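Local coordinates for iron-regulated outer membrane protein (Neisseria meningitidis, PDB 4B7O) that is a TonB-dependent transporter of the meningococcal outer membrane that takes up iron, probably as a ferric siderophore complex, at residues S104-S116 against S626-A638. Sequence-based numbering, arbitrary orientation.
Sequences SQFLTLRGMGQNS and SANPEFGAQVGRA. Unlike the reference sequence in segment 626-638: Ala638 (reference Thr).
Gly111 to Asn115 of the plug runs along Glu630 to Ala633 of a barrel loop, and three backbone hydrogen bonds join them around a single bridge of Met112 with Gly632. Ala633 N donates to Gly111 O (3.1 Å), and Gly113 N donates to Phe631 O (2.8 Å). Asn115 N donates to Glu630 O (2.8 Å). Gly113 and Gly632, neither with a side chain, bring their CA atoms to 4.0 Å.

Pro629 sets CB and CG over one face of the Phe106 ring. Its CG sits 3.5 Å from the ring centroid and 8° off the normal, a CH-pi contact. Asn115 CG is anti to its backbone N (chi1 168°), which brings the side-chain amide against the Phe631 ring, with the two planes 52° apart. The Glu630 chain passes Asn115 CB, with OE2 3.4 Å from that carbon. Thr108 OG1 touches Val635 CG2, but its hydrogen bond goes to Ser723.

The contact joins the plug to the barrel that encloses it, the architecture of TonB-dependent receptors. Strand 107-109 and the short, weakly bonded strand 112-113 form a hairpin through a type I' turn from Leu109 to Met112, with strand 95-97 on the other side of 107-109. The loop joins barrel strands 603-618 and 638-647, and Phe631 also packs on Phe616 and Ala567 of the barrel wall.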
ATOM      1  N   SER A 104       5.148  -9.711  -6.608  1.00 36.49           N
ATOM      2  CA  SER A 104       5.210 -10.916  -5.768  1.00 45.73           C
ATOM      3  C   SER A 104       4.725 -10.651  -4.346  1.00 43.03           C
ATOM      4  O   SER A 104       4.201 -11.572  -3.721  1.00 41.22           O
ATOM      5  CB  SER A 104       6.643 -11.468  -5.653  1.00 41.91           C
ATOM      6  OG  SER A 104       6.980 -12.246  -6.798  1.00 44.32           O
ATOM      7  N   GLN A 105       4.921  -9.410  -3.865  1.00 41.29           N
ATOM      8  CA  GLN A 105       4.667  -8.992  -2.447  1.00 40.32           C
ATOM      9  C   GLN A 105       3.223  -8.593  -2.148  1.00 42.26           C
ATOM     10  O   GLN A 105       2.576  -7.842  -2.907  1.00 38.27           O
ATOM     11  CB  GLN A 105       5.530  -7.775  -2.062  1.00 31.70           C
ATOM     12  CG  GLN A 105       6.985  -8.080  -2.036  1.00 37.42           C
ATOM     13  CD  GLN A 105       7.837  -6.851  -1.862  1.00 41.26           C
ATOM     14  OE1 GLN A 105       7.386  -5.827  -1.377  1.00 43.85           O
ATOM     15  NE2 GLN A 105       9.085  -6.957  -2.248  1.00 41.03           N
ATOM     16  N   PHE A 106       2.754  -9.080  -1.010  1.00 42.37           N
ATOM     17  CA  PHE A 106       1.473  -8.712  -0.447  1.00 45.82           C
ATOM     18  C   PHE A 106       1.747  -7.949   0.803  1.00 44.34           C
ATOM     19  O   PHE A 106       2.613  -8.321   1.608  1.00 46.37           O
ATOM     20  CB  PHE A 106       0.691  -9.958   0.002  1.00 45.07           C
ATOM     21  CG  PHE A 106       0.384 -10.906  -1.100  1.00 46.38           C
ATOM     22  CD1 PHE A 106      -0.748 -10.717  -1.876  1.00 49.23           C
ATOM     23  CD2 PHE A 106       1.223 -11.999  -1.358  1.00 47.74           C
ATOM     24  CE1 PHE A 106      -1.074 -11.596  -2.894  1.00 49.33           C
ATOM     25  CE2 PHE A 106       0.921 -12.874  -2.382  1.00 53.98           C
ATOM     26  CZ  PHE A 106      -0.235 -12.672  -3.153  1.00 55.05           C
ATOM     27  N   LEU A 107       0.940  -6.949   1.027  1.00 40.81           N
ATOM     28  CA  LEU A 107       1.144  -6.115   2.180  1.00 40.77           C
ATOM     29  C   LEU A 107      -0.023  -6.248   3.197  1.00 38.69           C
ATOM     30  O   LEU A 107      -1.180  -6.330   2.786  1.00 31.72           O
ATOM     31  CB  LEU A 107       1.288  -4.700   1.679  1.00 36.82           C
ATOM     32  CG  LEU A 107       1.334  -3.734   2.850  1.00 43.40           C
ATOM     33  CD1 LEU A 107       2.355  -2.618   2.584  1.00 40.64           C
ATOM     34  CD2 LEU A 107      -0.050  -3.204   3.196  1.00 41.14           C
ATOM     35  N   THR A 108       0.287  -6.330   4.504  1.00 35.52           N
ATOM     36  CA  THR A 108      -0.766  -6.273   5.493  1.00 36.45           C
ATOM     37  C   THR A 108      -0.494  -5.229   6.546  1.00 34.71           C
ATOM     38  O   THR A 108       0.645  -4.910   6.892  1.00 33.14           O
ATOM     39  CB  THR A 108      -1.058  -7.640   6.133  1.00 38.82           C
ATOM     40  OG1 THR A 108       0.115  -8.108   6.786  1.00 37.83           O
ATOM     41  CG2 THR A 108      -1.430  -8.619   5.065  1.00 38.87           C
ATOM     42  N   LEU A 109      -1.573  -4.699   7.036  1.00 33.67           N
ATOM     43  CA  LEU A 109      -1.555  -3.634   7.980  1.00 34.55           C
ATOM     44  C   LEU A 109      -2.511  -4.108   9.038  1.00 38.39           C
ATOM     45  O   LEU A 109      -3.687  -4.367   8.726  1.00 32.65           O
ATOM     46  CB  LEU A 109      -2.084  -2.384   7.317  1.00 37.43           C
ATOM     47  CG  LEU A 109      -2.153  -1.121   8.163  1.00 40.55           C
ATOM     48  CD1 LEU A 109      -0.749  -0.775   8.692  1.00 37.96           C
ATOM     49  CD2 LEU A 109      -2.739  -0.005   7.299  1.00 32.34           C
ATOM     50  N   ARG A 110      -1.989  -4.307  10.259  1.00 36.95           N
ATOM     51  CA  ARG A 110      -2.778  -4.924  11.323  1.00 35.99           C
ATOM     52  C   ARG A 110      -3.430  -6.195  10.862  1.00 36.68           C
ATOM     53  O   ARG A 110      -4.555  -6.484  11.239  1.00 36.66           O
ATOM     54  CB  ARG A 110      -3.872  -3.968  11.796  1.00 37.21           C
ATOM     55  CG  ARG A 110      -3.382  -2.884  12.742  1.00 35.23           C
ATOM     56  CD  ARG A 110      -4.436  -1.799  12.987  1.00 35.69           C
ATOM     57  NE  ARG A 110      -3.906  -0.807  13.957  1.00 34.31           N
ATOM     58  CZ  ARG A 110      -4.558   0.247  14.405  1.00 29.85           C
ATOM     59  NH1 ARG A 110      -5.791   0.498  13.972  1.00 26.99           N
ATOM     60  NH2 ARG A 110      -3.959   1.068  15.273  1.00 31.46           N
ATOM     61  N   GLY A 111      -2.714  -6.962  10.051  1.00 39.53           N
ATOM     62  CA  GLY A 111      -3.237  -8.215   9.492  1.00 37.06           C
ATOM     63  C   GLY A 111      -4.192  -8.066   8.315  1.00 37.77           C
ATOM     64  O   GLY A 111      -4.652  -9.056   7.787  1.00 42.13           O
ATOM     65  N   MET A 112      -4.538  -6.848   7.909  1.00 36.79           N
ATOM     66  CA  MET A 112      -5.524  -6.715   6.835  1.00 36.39           C
ATOM     67  C   MET A 112      -4.764  -6.449   5.593  1.00 36.81           C
ATOM     68  O   MET A 112      -3.738  -5.738   5.643  1.00 36.29           O
ATOM     69  CB  MET A 112      -6.496  -5.602   7.107  1.00 35.74           C
ATOM     70  CG  MET A 112      -7.277  -5.765   8.385  1.00 36.28           C
ATOM     71  SD  MET A 112      -8.352  -7.220   8.352  1.00 43.06           S
ATOM     72  CE  MET A 112      -9.562  -6.741   7.155  1.00 45.48           C
ATOM     73  N   GLY A 113      -5.195  -7.071   4.495  1.00 35.10           N
ATOM     74  CA  GLY A 113      -4.394  -7.031   3.250  1.00 36.24           C
ATOM     75  C   GLY A 113      -4.791  -5.907   2.284  1.00 37.28           C
ATOM     76  O   GLY A 113      -5.689  -5.087   2.587  1.00 38.87           O
ATOM     77  N   GLN A 114      -4.182  -5.891   1.092  1.00 40.08           N
ATOM     78  CA  GLN A 114      -4.434  -4.773   0.148  1.00 42.26           C
ATOM     79  C   GLN A 114      -5.829  -4.729  -0.453  1.00 42.20           C
ATOM     80  O   GLN A 114      -6.200  -3.750  -1.092  1.00 45.63           O
ATOM     81  CB  GLN A 114      -3.424  -4.744  -0.956  1.00 40.77           C
ATOM     82  CG  GLN A 114      -2.095  -4.223  -0.489  1.00 46.57           C
ATOM     83  CD  GLN A 114      -0.953  -4.665  -1.388  1.00 50.00           C
ATOM     84  OE1 GLN A 114      -0.686  -5.880  -1.558  1.00 50.59           O
ATOM     85  NE2 GLN A 114      -0.272  -3.685  -1.978  1.00 48.55           N
ATOM     86  N   ASN A 115      -6.606  -5.781  -0.262  1.00 38.26           N
ATOM     87  CA  ASN A 115      -8.006  -5.662  -0.549  1.00 43.54           C
ATOM     88  C   ASN A 115      -8.670  -4.533   0.289  1.00 43.47           C
ATOM     89  O   ASN A 115      -9.659  -3.958  -0.131  1.00 49.17           O
ATOM     90  CB  ASN A 115      -8.696  -7.002  -0.355  1.00 44.89           C
ATOM     91  CG  ASN A 115     -10.204  -6.883  -0.367  1.00 53.47           C
ATOM     92  OD1 ASN A 115     -10.822  -6.769  -1.422  1.00 61.56           O
ATOM     93  ND2 ASN A 115     -10.803  -6.903   0.808  1.00 55.07           N
ATOM     94  N   SER A 116      -8.112  -4.166   1.429  1.00 40.47           N
ATOM     95  CA  SER A 116      -8.736  -3.067   2.194  1.00 45.10           C
ATOM     96  C   SER A 116      -7.767  -1.938   2.465  1.00 42.07           C
ATOM     97  O   SER A 116      -8.201  -0.853   2.864  1.00 42.51           O
ATOM     98  CB  SER A 116      -9.314  -3.529   3.549  1.00 42.26           C
ATOM     99  OG  SER A 116      -9.059  -4.904   3.812  1.00 50.12           O
ATOM    100  N   SER A 626     -12.715 -15.607   1.570  1.00 45.33           N
ATOM    101  CA  SER A 626     -11.407 -16.094   1.063  1.00 46.03           C
ATOM    102  C   SER A 626     -10.189 -15.936   1.989  1.00 42.87           C
ATOM    103  O   SER A 626     -10.027 -14.891   2.622  1.00 46.06           O
ATOM    104  CB  SER A 626     -11.093 -15.363  -0.244  1.00 40.83           C
ATOM    105  OG  SER A 626      -9.888 -15.866  -0.816  1.00 43.05           O
ATOM    106  N   ALA A 627      -9.296 -16.924   1.966  1.00 42.98           N
ATOM    107  CA  ALA A 627      -8.021 -16.873   2.706  1.00 44.52           C
ATOM    108  C   ALA A 627      -6.875 -16.236   1.930  1.00 45.72           C
ATOM    109  O   ALA A 627      -5.715 -16.297   2.344  1.00 47.02           O
ATOM    110  CB  ALA A 627      -7.607 -18.259   3.129  1.00 40.99           C
ATOM    111  N   ASN A 628      -7.190 -15.649   0.796  1.00 41.72           N
ATOM    112  CA  ASN A 628      -6.175 -15.047  -0.046  1.00 46.89           C
ATOM    113  C   ASN A 628      -5.486 -13.895   0.722  1.00 46.37           C
ATOM    114  O   ASN A 628      -6.185 -13.092   1.375  1.00 47.33           O
ATOM    115  CB  ASN A 628      -6.823 -14.523  -1.346  1.00 42.86           C
ATOM    116  CG  ASN A 628      -7.126 -15.624  -2.346  1.00 48.24           C
ATOM    117  OD1 ASN A 628      -6.947 -16.835  -2.097  1.00 51.57           O
ATOM    118  ND2 ASN A 628      -7.585 -15.209  -3.489  1.00 46.76           N
ATOM    119  N   PRO A 629      -4.132 -13.796   0.635  1.00 47.23           N
ATOM    120  CA  PRO A 629      -3.351 -12.770   1.364  1.00 46.34           C
ATOM    121  C   PRO A 629      -3.829 -11.340   1.106  1.00 45.71           C
ATOM    122  O   PRO A 629      -3.570 -10.452   1.915  1.00 44.97           O
ATOM    123  CB  PRO A 629      -1.907 -12.938   0.824  1.00 43.42           C
ATOM    124  CG  PRO A 629      -1.956 -13.971  -0.284  1.00 43.30           C
ATOM    125  CD  PRO A 629      -3.239 -14.751  -0.065  1.00 50.79           C
ATOM    126  N   GLU A 630      -4.442 -11.130  -0.050  1.00 42.22           N
ATOM    127  CA  GLU A 630      -5.119  -9.898  -0.415  1.00 43.96           C
ATOM    128  C   GLU A 630      -6.047  -9.398   0.742  1.00 44.49           C
ATOM    129  O   GLU A 630      -6.072  -8.216   1.054  1.00 36.36           O
ATOM    130  CB  GLU A 630      -5.958 -10.211  -1.658  1.00 43.24           C
ATOM    131  CG  GLU A 630      -6.544  -9.007  -2.366  1.00 45.62           C
ATOM    132  CD  GLU A 630      -7.737  -9.374  -3.239  1.00 56.56           C
ATOM    133  OE1 GLU A 630      -7.771 -10.525  -3.794  1.00 51.04           O
ATOM    134  OE2 GLU A 630      -8.656  -8.499  -3.363  1.00 63.80           O
ATOM    135  N   PHE A 631      -6.818 -10.323   1.328  1.00 44.14           N
ATOM    136  CA  PHE A 631      -7.700 -10.031   2.467  1.00 47.41           C
ATOM    137  C   PHE A 631      -6.933  -9.858   3.763  1.00 42.46           C
ATOM    138  O   PHE A 631      -7.267  -9.016   4.581  1.00 43.61           O
ATOM    139  CB  PHE A 631      -8.790 -11.102   2.597  1.00 41.24           C
ATOM    140  CG  PHE A 631      -9.625 -11.189   1.362  1.00 46.28           C
ATOM    141  CD1 PHE A 631     -10.581 -10.203   1.115  1.00 41.06           C
ATOM    142  CD2 PHE A 631      -9.362 -12.174   0.374  1.00 47.72           C
ATOM    143  CE1 PHE A 631     -11.317 -10.222  -0.030  1.00 41.89           C
ATOM    144  CE2 PHE A 631     -10.088 -12.191  -0.817  1.00 45.10           C
ATOM    145  CZ  PHE A 631     -11.063 -11.200  -1.013  1.00 48.40           C
ATOM    146  N   GLY A 632      -5.923 -10.675   3.958  1.00 43.77           N
ATOM    147  CA  GLY A 632      -5.072 -10.472   5.096  1.00 46.99           C
ATOM    148  C   GLY A 632      -4.477 -11.780   5.471  1.00 42.74           C
ATOM    149  O   GLY A 632      -4.695 -12.766   4.757  1.00 47.97           O
ATOM    150  N   ALA A 633      -3.717 -11.761   6.570  1.00 39.45           N
ATOM    151  CA  ALA A 633      -3.095 -12.937   7.161  1.00 40.85           C
ATOM    152  C   ALA A 633      -3.083 -12.760   8.680  1.00 42.69           C
ATOM    153  O   ALA A 633      -2.985 -11.609   9.177  1.00 39.63           O
ATOM    154  CB  ALA A 633      -1.660 -13.071   6.672  1.00 36.58           C
ATOM    155  N   GLN A 634      -3.182 -13.885   9.399  1.00 35.04           N
ATOM    156  CA  GLN A 634      -2.764 -13.943  10.821  1.00 35.34           C
ATOM    157  C   GLN A 634      -1.221 -13.939  11.035  1.00 38.80           C
ATOM    158  O   GLN A 634      -0.573 -14.998  11.017  1.00 37.38           O
ATOM    159  CB  GLN A 634      -3.343 -15.191  11.502  1.00 36.36           C
ATOM    160  CG  GLN A 634      -3.031 -15.299  13.013  1.00 37.47           C
ATOM    161  CD  GLN A 634      -3.591 -14.110  13.801  1.00 39.71           C
ATOM    162  OE1 GLN A 634      -2.871 -13.115  14.108  1.00 36.56           O
ATOM    163  NE2 GLN A 634      -4.883 -14.180  14.099  1.00 37.18           N
ATOM    164  N   VAL A 635      -0.649 -12.749  11.212  1.00 36.32           N
ATOM    165  CA  VAL A 635       0.786 -12.545  11.384  1.00 32.78           C
ATOM    166  C   VAL A 635       1.080 -12.857  12.863  1.00 35.71           C
ATOM    167  O   VAL A 635       0.192 -12.747  13.741  1.00 39.11           O
ATOM    168  CB  VAL A 635       1.183 -11.106  10.953  1.00 34.38           C
ATOM    169  CG1 VAL A 635       2.694 -10.888  10.979  1.00 38.91           C
ATOM    170  CG2 VAL A 635       0.728 -10.859   9.514  1.00 37.78           C
ATOM    171  N   GLY A 636       2.294 -13.307  13.143  1.00 32.12           N
ATOM    172  CA  GLY A 636       2.671 -13.657  14.505  1.00 34.23           C
ATOM    173  C   GLY A 636       3.051 -12.341  15.142  1.00 36.26           C
ATOM    174  O   GLY A 636       3.219 -11.334  14.462  1.00 36.13           O
ATOM    175  N   ARG A 637       3.136 -12.309  16.450  1.00 37.80           N
ATOM    176  CA  ARG A 637       3.454 -11.049  17.101  1.00 35.48           C
ATOM    177  C   ARG A 637       4.784 -10.539  16.556  1.00 33.86           C
ATOM    178  O   ARG A 637       5.765 -11.283  16.533  1.00 35.09           O
ATOM    179  CB  ARG A 637       3.588 -11.290  18.600  1.00 32.72           C
ATOM    180  CG  ARG A 637       3.641 -10.008  19.418  1.00 35.27           C
ATOM    181  CD  ARG A 637       3.098 -10.288  20.790  1.00 34.09           C
ATOM    182  NE  ARG A 637       4.137 -10.879  21.593  1.00 43.25           N
ATOM    183  CZ  ARG A 637       3.910 -11.589  22.680  1.00 48.77           C
ATOM    184  NH1 ARG A 637       2.674 -11.819  23.085  1.00 55.05           N
ATOM    185  NH2 ARG A 637       4.921 -12.091  23.336  1.00 47.50           N
ATOM    186  N   ALA A 638       4.845  -9.268  16.185  1.00 28.91           N
ATOM    187  CA  ALA A 638       6.013  -8.774  15.564  1.00 33.66           C
ATOM    188  C   ALA A 638       6.732  -7.811  16.478  1.00 33.20           C
ATOM    189  O   ALA A 638       6.101  -6.915  17.007  1.00 35.65           O
ATOM    190  CB  ALA A 638       5.645  -8.116  14.215  1.00 33.11           C
TER
HETATM  191  O   HOH W   1      -8.566  -7.238   3.504  1.00 46.17           O